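PDB 2ICS: adenine Deaminase, which deacetylates acetyl-(R)-mandelate in vitro, though with very low efficiency, as a TIM-barrel amidohydrolase that holds two zinc ions per subunit. Local coordinates for residues A[264-269]-A[296-301]; A[255-260]-A[349-354]. One frame throughout, in Å; residues are numbered along the deposited sequence.

Contact 1: A[264-269]-A[296-301]; sequences MKAASI and VGYDWP
The phenol end of Tyr298 meets the backbone of 264-269, its OH accepting the Ala266 N-H at 2.9 Å along a nearly straight bond (162°). The hydroxyl in turn donates a hydrogen bond to a water lying at the ring edge, in the ring plane, with Tyr298 OH 2.7 Å from the water oxygen. That water donates to Met264 O over 2.7 Å, closing a bridge on the same backbone and fixing the direction in which the phenol hydrogen points. Lys265 lies across the ring: its CB is 3.8 Å from Tyr298 CZ, and its CG sits over one face, 4.0 Å from Tyr298 CE1. With CG beside the backbone N (chi1 -62°) and the rest of the chain extended, the lysine runs back antiparallel to the tyrosine side chain. Lys265 NZ ends 5.9 Å from the Tyr298 ring centroid, too far for more than a faint cation-pi attraction; its stronger partner is Glu302, in a salt bridge. In the TIM barrel, 264-269 runs beside strand 241-243, with Ala267 and Ser268 hydrogen-bonded to Phe242, and the chain goes on to the zinc ligand Asp272. The side chain of Ala266 is about 11 Å from that of the zinc ligand His211, so the contact does not touch the metal site. Further out, Gly297 with its positive phi (145°) takes the chain out of helix 286-296 just before Tyr298, whose side chain also packs on Leu293 and Phe213. Asp299 then caps the next helix, 300-305, while Glu302 OE2 accepts the Asp299 N-H, a reciprocal pattern consistent with a capping box.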
HETATM    1  N   MSE A 264      -1.319 -17.658   8.805  1.00 29.34           N
HETATM    2  CA  MSE A 264      -0.638 -16.734   7.904  1.00 28.21           C
HETATM    3  C   MSE A 264      -1.438 -15.443   7.715  1.00 26.38           C
HETATM    4  O   MSE A 264      -2.632 -15.486   7.429  1.00 24.95           O
HETATM    5  CB  MSE A 264      -0.419 -17.411   6.548  1.00 30.22           C
HETATM    6  CG  MSE A 264       0.265 -16.540   5.504  1.00 33.06           C
HETATM    7 SE   MSE A 264       0.299 -17.402   3.764  1.00 41.59          SE
HETATM    8  CE  MSE A 264       1.958 -18.400   3.936  1.00 33.51           C
ATOM      9  N   LYS A 265      -0.768 -14.303   7.873  1.00 26.14           N
ATOM     10  CA  LYS A 265      -1.398 -12.990   7.714  1.00 25.30           C
ATOM     11  C   LYS A 265      -0.560 -12.112   6.788  1.00 24.90           C
ATOM     12  O   LYS A 265       0.666 -12.246   6.735  1.00 22.21           O
ATOM     13  CB  LYS A 265      -1.524 -12.279   9.070  1.00 25.17           C
ATOM     14  CG  LYS A 265      -2.390 -12.997  10.086  1.00 29.21           C
ATOM     15  CD  LYS A 265      -2.451 -12.236  11.412  1.00 30.85           C
ATOM     16  CE  LYS A 265      -3.327 -12.982  12.417  1.00 33.43           C
ATOM     17  NZ  LYS A 265      -3.432 -12.293  13.732  1.00 36.12           N
ATOM     18  N   ALA A 266      -1.219 -11.210   6.063  1.00 23.21           N
ATOM     19  CA  ALA A 266      -0.498 -10.310   5.176  1.00 23.06           C
ATOM     20  C   ALA A 266       0.268  -9.308   6.041  1.00 22.39           C
ATOM     21  O   ALA A 266      -0.198  -8.911   7.111  1.00 22.97           O
ATOM     22  CB  ALA A 266      -1.470  -9.579   4.253  1.00 22.38           C
ATOM     23  N   ALA A 267       1.444  -8.907   5.580  1.00 21.50           N
ATOM     24  CA  ALA A 267       2.264  -7.954   6.314  1.00 21.97           C
ATOM     25  C   ALA A 267       1.715  -6.544   6.142  1.00 23.40           C
ATOM     26  O   ALA A 267       1.788  -5.716   7.055  1.00 22.71           O
ATOM     27  CB  ALA A 267       3.705  -8.016   5.816  1.00 21.57           C
ATOM     28  N   SER A 268       1.178  -6.271   4.957  1.00 20.74           N
ATOM     29  CA  SER A 268       0.621  -4.960   4.664  1.00 21.09           C
ATOM     30  C   SER A 268      -0.630  -5.066   3.804  1.00 21.22           C
ATOM     31  O   SER A 268      -0.764  -5.966   2.964  1.00 18.52           O
ATOM     32  CB  SER A 268       1.667  -4.075   3.966  1.00 21.16           C
ATOM     33  OG  SER A 268       2.229  -4.720   2.834  1.00 20.59           O
ATOM     34  N   ILE A 269      -1.540  -4.127   4.030  1.00 19.68           N
ATOM     35  CA  ILE A 269      -2.801  -4.065   3.318  1.00 20.03           C
ATOM     36  C   ILE A 269      -2.782  -2.897   2.339  1.00 20.31           C
ATOM     37  O   ILE A 269      -2.509  -1.759   2.720  1.00 21.72           O
ATOM     38  CB  ILE A 269      -3.964  -3.905   4.324  1.00 21.33           C
ATOM     39  CG1 ILE A 269      -4.052  -5.157   5.199  1.00 15.82           C
ATOM     40  CG2 ILE A 269      -5.285  -3.670   3.597  1.00 19.21           C
ATOM     41  CD1 ILE A 269      -5.029  -5.022   6.336  1.00 19.84           C
ATOM     42  N   VAL A 296     -12.384 -11.112   7.580  1.00 28.60           N
ATOM     43  CA  VAL A 296     -11.613 -12.337   7.404  1.00 27.09           C
ATOM     44  C   VAL A 296     -11.206 -12.866   8.778  1.00 28.57           C
ATOM     45  O   VAL A 296     -11.159 -14.075   8.996  1.00 28.96           O
ATOM     46  CB  VAL A 296     -10.323 -12.092   6.567  1.00 27.15           C
ATOM     47  CG1 VAL A 296      -9.343 -13.257   6.737  1.00 24.36           C
ATOM     48  CG2 VAL A 296     -10.677 -11.943   5.106  1.00 25.00           C
ATOM     49  N   GLY A 297     -10.904 -11.957   9.703  1.00 29.67           N
ATOM     50  CA  GLY A 297     -10.509 -12.381  11.035  1.00 29.07           C
ATOM     51  C   GLY A 297      -9.459 -11.536  11.741  1.00 28.73           C
ATOM     52  O   GLY A 297      -9.258 -11.699  12.945  1.00 30.00           O
ATOM     53  N   TYR A 298      -8.776 -10.650  11.017  1.00 26.88           N
ATOM     54  CA  TYR A 298      -7.761  -9.793  11.641  1.00 27.22           C
ATOM     55  C   TYR A 298      -8.452  -8.858  12.642  1.00 26.44           C
ATOM     56  O   TYR A 298      -9.642  -8.579  12.500  1.00 27.24           O
ATOM     57  CB  TYR A 298      -7.058  -8.929  10.585  1.00 26.02           C
ATOM     58  CG  TYR A 298      -6.217  -9.667   9.560  1.00 24.82           C
ATOM     59  CD1 TYR A 298      -6.450 -11.010   9.255  1.00 23.80           C
ATOM     60  CD2 TYR A 298      -5.232  -8.992   8.832  1.00 24.79           C
ATOM     61  CE1 TYR A 298      -5.730 -11.657   8.247  1.00 22.01           C
ATOM     62  CE2 TYR A 298      -4.510  -9.630   7.819  1.00 20.25           C
ATOM     63  CZ  TYR A 298      -4.768 -10.957   7.533  1.00 20.32           C
ATOM     64  OH  TYR A 298      -4.083 -11.579   6.519  1.00 20.17           O
ATOM     65  N   ASP A 299      -7.727  -8.384  13.654  1.00 27.02           N
ATOM     66  CA  ASP A 299      -8.320  -7.442  14.611  1.00 27.63           C
ATOM     67  C   ASP A 299      -7.893  -6.028  14.206  1.00 26.33           C
ATOM     68  O   ASP A 299      -6.876  -5.851  13.541  1.00 24.08           O
ATOM     69  CB  ASP A 299      -7.895  -7.742  16.063  1.00 30.54           C
ATOM     70  CG  ASP A 299      -6.390  -7.624  16.291  1.00 34.69           C
ATOM     71  OD1 ASP A 299      -5.762  -6.648  15.821  1.00 36.74           O
ATOM     72  OD2 ASP A 299      -5.831  -8.509  16.971  1.00 36.77           O
ATOM     73  N   TRP A 300      -8.668  -5.025  14.605  1.00 25.29           N
ATOM     74  CA  TRP A 300      -8.362  -3.649  14.226  1.00 25.28           C
ATOM     75  C   TRP A 300      -6.949  -3.154  14.521  1.00 25.84           C
ATOM     76  O   TRP A 300      -6.346  -2.468  13.689  1.00 28.29           O
ATOM     77  CB  TRP A 300      -9.400  -2.694  14.829  1.00 25.27           C
ATOM     78  CG  TRP A 300     -10.735  -2.804  14.138  1.00 25.80           C
ATOM     79  CD1 TRP A 300     -11.910  -3.239  14.682  1.00 26.18           C
ATOM     80  CD2 TRP A 300     -11.013  -2.526  12.756  1.00 25.28           C
ATOM     81  NE1 TRP A 300     -12.902  -3.253  13.723  1.00 26.37           N
ATOM     82  CE2 TRP A 300     -12.377  -2.821  12.534  1.00 24.60           C
ATOM     83  CE3 TRP A 300     -10.239  -2.058  11.683  1.00 24.63           C
ATOM     84  CZ2 TRP A 300     -12.987  -2.665  11.281  1.00 23.20           C
ATOM     85  CZ3 TRP A 300     -10.848  -1.903  10.431  1.00 22.45           C
ATOM     86  CH2 TRP A 300     -12.208  -2.208  10.246  1.00 22.76           C
ATOM     87  N   PRO A 301      -6.398  -3.481  15.702  1.00 23.85           N
ATOM     88  CA  PRO A 301      -5.037  -3.017  16.003  1.00 23.58           C
ATOM     89  C   PRO A 301      -4.001  -3.459  14.963  1.00 23.24           C
ATOM     90  O   PRO A 301      -3.187  -2.657  14.512  1.00 25.09           O
ATOM     91  CB  PRO A 301      -4.764  -3.612  17.384  1.00 22.21           C
ATOM     92  CG  PRO A 301      -6.144  -3.610  18.018  1.00 24.29           C
ATOM     93  CD  PRO A 301      -7.022  -4.103  16.886  1.00 23.50           C
TER
HETATM   94  O   HOH W   1      -4.711 -14.192   6.374  1.00 15.85           O

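Contact 2: A[255-260]-A[349-354]; sequences VAETAL and LTRVAK
Glu257 and Arg351 reach toward each other from opposite directions and join in a side-on, two-pronged salt bridge. Arg351 NE donates to Glu257 OE2 at 2.9 Å, and Arg351 NH2 donates to Glu257 OE1 at the same 2.9 Å, one nitrogen to each carboxylate oxygen. Both oxygens lie close to the guanidinium plane and are approached on their syn sides, but the match is not flat: the planes of the two groups are turned 39° against each other, which puts the nitrogens well out of the carboxylate plane. The paired bonds limit rotation of both groups. Glu257 extends from its helix beyond CG, whereas the arginine chain bends at chi2 (-66°), and its guanidinium lies back beside its own strand. There the remaining nitrogen, Arg351 NH1, donates to Thr350 O at 2.8 Å from above the carbonyl plane, so all three guanidinium nitrogens are engaged. The side chains span a wide gap, for the CA atoms of Glu257 and Arg351 are 11.4 Å apart. This partly exposed ion pair ties helix 253-261 to the start of strand 350-364 in the mixed sheet, away from the metal site. Arg351 pairs through its backbone with Leu343 of the antiparallel strand 331-344, its side chain also packs on Phe253 of helix 253-261, and helix 286-296 adds Val295 against Arg351 and Val296 against Glu257.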
ATOM      1  N   VAL A 255      -8.978 -17.499   0.021  1.00 27.32           N
ATOM      2  CA  VAL A 255      -7.535 -17.619   0.164  1.00 25.61           C
ATOM      3  C   VAL A 255      -7.037 -16.965   1.456  1.00 26.61           C
ATOM      4  O   VAL A 255      -6.232 -17.549   2.189  1.00 25.15           O
ATOM      5  CB  VAL A 255      -6.818 -16.995  -1.051  1.00 25.47           C
ATOM      6  CG1 VAL A 255      -5.311 -17.048  -0.857  1.00 21.54           C
ATOM      7  CG2 VAL A 255      -7.214 -17.750  -2.323  1.00 26.38           C
ATOM      8  N   ALA A 256      -7.524 -15.757   1.728  1.00 25.57           N
ATOM      9  CA  ALA A 256      -7.143 -15.014   2.929  1.00 25.46           C
ATOM     10  C   ALA A 256      -7.605 -15.739   4.186  1.00 25.20           C
ATOM     11  O   ALA A 256      -6.886 -15.784   5.191  1.00 25.53           O
ATOM     12  CB  ALA A 256      -7.749 -13.600   2.890  1.00 21.05           C
ATOM     13  N   GLU A 257      -8.810 -16.300   4.129  1.00 25.66           N
ATOM     14  CA  GLU A 257      -9.367 -17.022   5.263  1.00 25.67           C
ATOM     15  C   GLU A 257      -8.588 -18.303   5.494  1.00 26.13           C
ATOM     16  O   GLU A 257      -8.269 -18.643   6.631  1.00 25.65           O
ATOM     17  CB  GLU A 257     -10.847 -17.333   5.025  1.00 26.21           C
ATOM     18  CG  GLU A 257     -11.713 -16.084   4.894  1.00 28.07           C
ATOM     19  CD  GLU A 257     -13.120 -16.383   4.412  1.00 30.80           C
ATOM     20  OE1 GLU A 257     -13.288 -17.311   3.589  1.00 29.54           O
ATOM     21  OE2 GLU A 257     -14.058 -15.676   4.840  1.00 33.58           O
ATOM     22  N   THR A 258      -8.276 -19.015   4.416  1.00 27.33           N
ATOM     23  CA  THR A 258      -7.519 -20.254   4.544  1.00 27.83           C
ATOM     24  C   THR A 258      -6.162 -19.945   5.149  1.00 28.12           C
ATOM     25  O   THR A 258      -5.712 -20.630   6.067  1.00 30.95           O
ATOM     26  CB  THR A 258      -7.322 -20.938   3.183  1.00 27.90           C
ATOM     27  OG1 THR A 258      -8.596 -21.317   2.658  1.00 29.15           O
ATOM     28  CG2 THR A 258      -6.453 -22.181   3.330  1.00 28.32           C
ATOM     29  N   ALA A 259      -5.511 -18.904   4.640  1.00 27.80           N
ATOM     30  CA  ALA A 259      -4.203 -18.515   5.151  1.00 27.40           C
ATOM     31  C   ALA A 259      -4.264 -18.221   6.648  1.00 28.04           C
ATOM     32  O   ALA A 259      -3.405 -18.672   7.409  1.00 30.98           O
ATOM     33  CB  ALA A 259      -3.680 -17.295   4.389  1.00 25.88           C
ATOM     34  N   LEU A 260      -5.277 -17.473   7.077  1.00 28.72           N
ATOM     35  CA  LEU A 260      -5.414 -17.139   8.495  1.00 30.89           C
ATOM     36  C   LEU A 260      -5.551 -18.404   9.339  1.00 32.60           C
ATOM     37  O   LEU A 260      -4.892 -18.543  10.371  1.00 33.36           O
ATOM     38  CB  LEU A 260      -6.624 -16.222   8.731  1.00 29.35           C
ATOM     39  CG  LEU A 260      -6.872 -15.789  10.187  1.00 29.28           C
ATOM     40  CD1 LEU A 260      -5.647 -15.072  10.738  1.00 27.24           C
ATOM     41  CD2 LEU A 260      -8.086 -14.876  10.254  1.00 28.41           C
ATOM     42  N   LEU A 349     -16.781 -13.391  -4.523  1.00 35.92           N
ATOM     43  CA  LEU A 349     -17.147 -13.961  -3.229  1.00 35.53           C
ATOM     44  C   LEU A 349     -17.670 -12.815  -2.363  1.00 36.36           C
ATOM     45  O   LEU A 349     -17.117 -11.717  -2.387  1.00 37.77           O
ATOM     46  CB  LEU A 349     -15.934 -14.599  -2.550  1.00 35.16           C
ATOM     47  CG  LEU A 349     -15.345 -15.899  -3.103  1.00 34.97           C
ATOM     48  CD1 LEU A 349     -14.857 -15.701  -4.526  1.00 34.51           C
ATOM     49  CD2 LEU A 349     -14.203 -16.334  -2.206  1.00 33.82           C
ATOM     50  N   THR A 350     -18.726 -13.072  -1.596  1.00 35.98           N
ATOM     51  CA  THR A 350     -19.314 -12.042  -0.747  1.00 34.96           C
ATOM     52  C   THR A 350     -19.250 -12.380   0.741  1.00 33.79           C
ATOM     53  O   THR A 350     -19.290 -13.547   1.131  1.00 31.94           O
ATOM     54  CB  THR A 350     -20.788 -11.788  -1.139  1.00 37.91           C
ATOM     55  OG1 THR A 350     -20.848 -11.279  -2.481  1.00 40.43           O
ATOM     56  CG2 THR A 350     -21.435 -10.790  -0.191  1.00 39.82           C
ATOM     57  N   ARG A 351     -19.141 -11.341   1.562  1.00 31.84           N
ATOM     58  CA  ARG A 351     -19.081 -11.488   3.010  1.00 32.11           C
ATOM     59  C   ARG A 351     -19.792 -10.284   3.624  1.00 33.46           C
ATOM     60  O   ARG A 351     -19.733  -9.178   3.090  1.00 32.17           O
ATOM     61  CB  ARG A 351     -17.622 -11.532   3.489  1.00 30.36           C
ATOM     62  CG  ARG A 351     -16.785 -12.684   2.929  1.00 29.69           C
ATOM     63  CD  ARG A 351     -17.286 -14.031   3.435  1.00 29.55           C
ATOM     64  NE  ARG A 351     -16.380 -15.134   3.115  1.00 27.43           N
ATOM     65  CZ  ARG A 351     -16.361 -15.788   1.958  1.00 26.99           C
ATOM     66  NH1 ARG A 351     -17.203 -15.459   0.988  1.00 27.83           N
ATOM     67  NH2 ARG A 351     -15.504 -16.785   1.773  1.00 24.82           N
ATOM     68  N   VAL A 352     -20.477 -10.498   4.737  1.00 35.77           N
ATOM     69  CA  VAL A 352     -21.179  -9.401   5.386  1.00 37.24           C
ATOM     70  C   VAL A 352     -20.360  -8.890   6.562  1.00 37.55           C
ATOM     71  O   VAL A 352     -20.179  -9.594   7.552  1.00 39.29           O
ATOM     72  CB  VAL A 352     -22.575  -9.849   5.874  1.00 37.55           C
ATOM     73  CG1 VAL A 352     -23.292  -8.690   6.551  1.00 40.17           C
ATOM     74  CG2 VAL A 352     -23.392 -10.347   4.697  1.00 38.41           C
ATOM     75  N   ALA A 353     -19.849  -7.668   6.441  1.00 37.92           N
ATOM     76  CA  ALA A 353     -19.049  -7.073   7.506  1.00 38.23           C
ATOM     77  C   ALA A 353     -19.958  -6.539   8.601  1.00 38.53           C
ATOM     78  O   ALA A 353     -21.056  -6.056   8.325  1.00 37.99           O
ATOM     79  CB  ALA A 353     -18.191  -5.947   6.954  1.00 37.50           C
ATOM     80  N   LYS A 354     -19.495  -6.630   9.841  1.00 39.43           N
ATOM     81  CA  LYS A 354     -20.264  -6.150  10.979  1.00 40.31           C
ATOM     82  C   LYS A 354     -19.703  -4.826  11.487  1.00 39.05           C
ATOM     83  O   LYS A 354     -20.355  -4.132  12.268  1.00 38.51           O
ATOM     84  CB  LYS A 354     -20.225  -7.171  12.119  1.00 44.21           C
ATOM     85  CG  LYS A 354     -20.791  -8.541  11.779  1.00 48.68           C
ATOM     86  CD  LYS A 354     -20.597  -9.502  12.950  1.00 53.04           C
ATOM     87  CE  LYS A 354     -21.241 -10.853  12.682  1.00 55.44           C
ATOM     88  NZ  LYS A 354     -22.715 -10.730  12.483  1.00 57.70           N
TER

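The two contacts lie on the same side of the molecule, their centres about 11 Å apart; contact 2 uses helix 253-261 and contact 1 the loop that follows it. In sequence order come 255-260, 264-269, 296-301 and 349-354, so both halves of contact 1 fall between those of contact 2. The two touch directly: Met264 N lies 2.7 Å from Ala259 O, a probable hydrogen bond, and Leu260 packs against Lys265, Val296 and Gly297. Helix 286-296 runs by both. Contact 1 is buried and lies next to barrel strand 241-243, whereas contact 2 is at the surface, so that strand 350-364 is tied to helix 253-261, and the loop after that helix to the turn that follows helix 286-296.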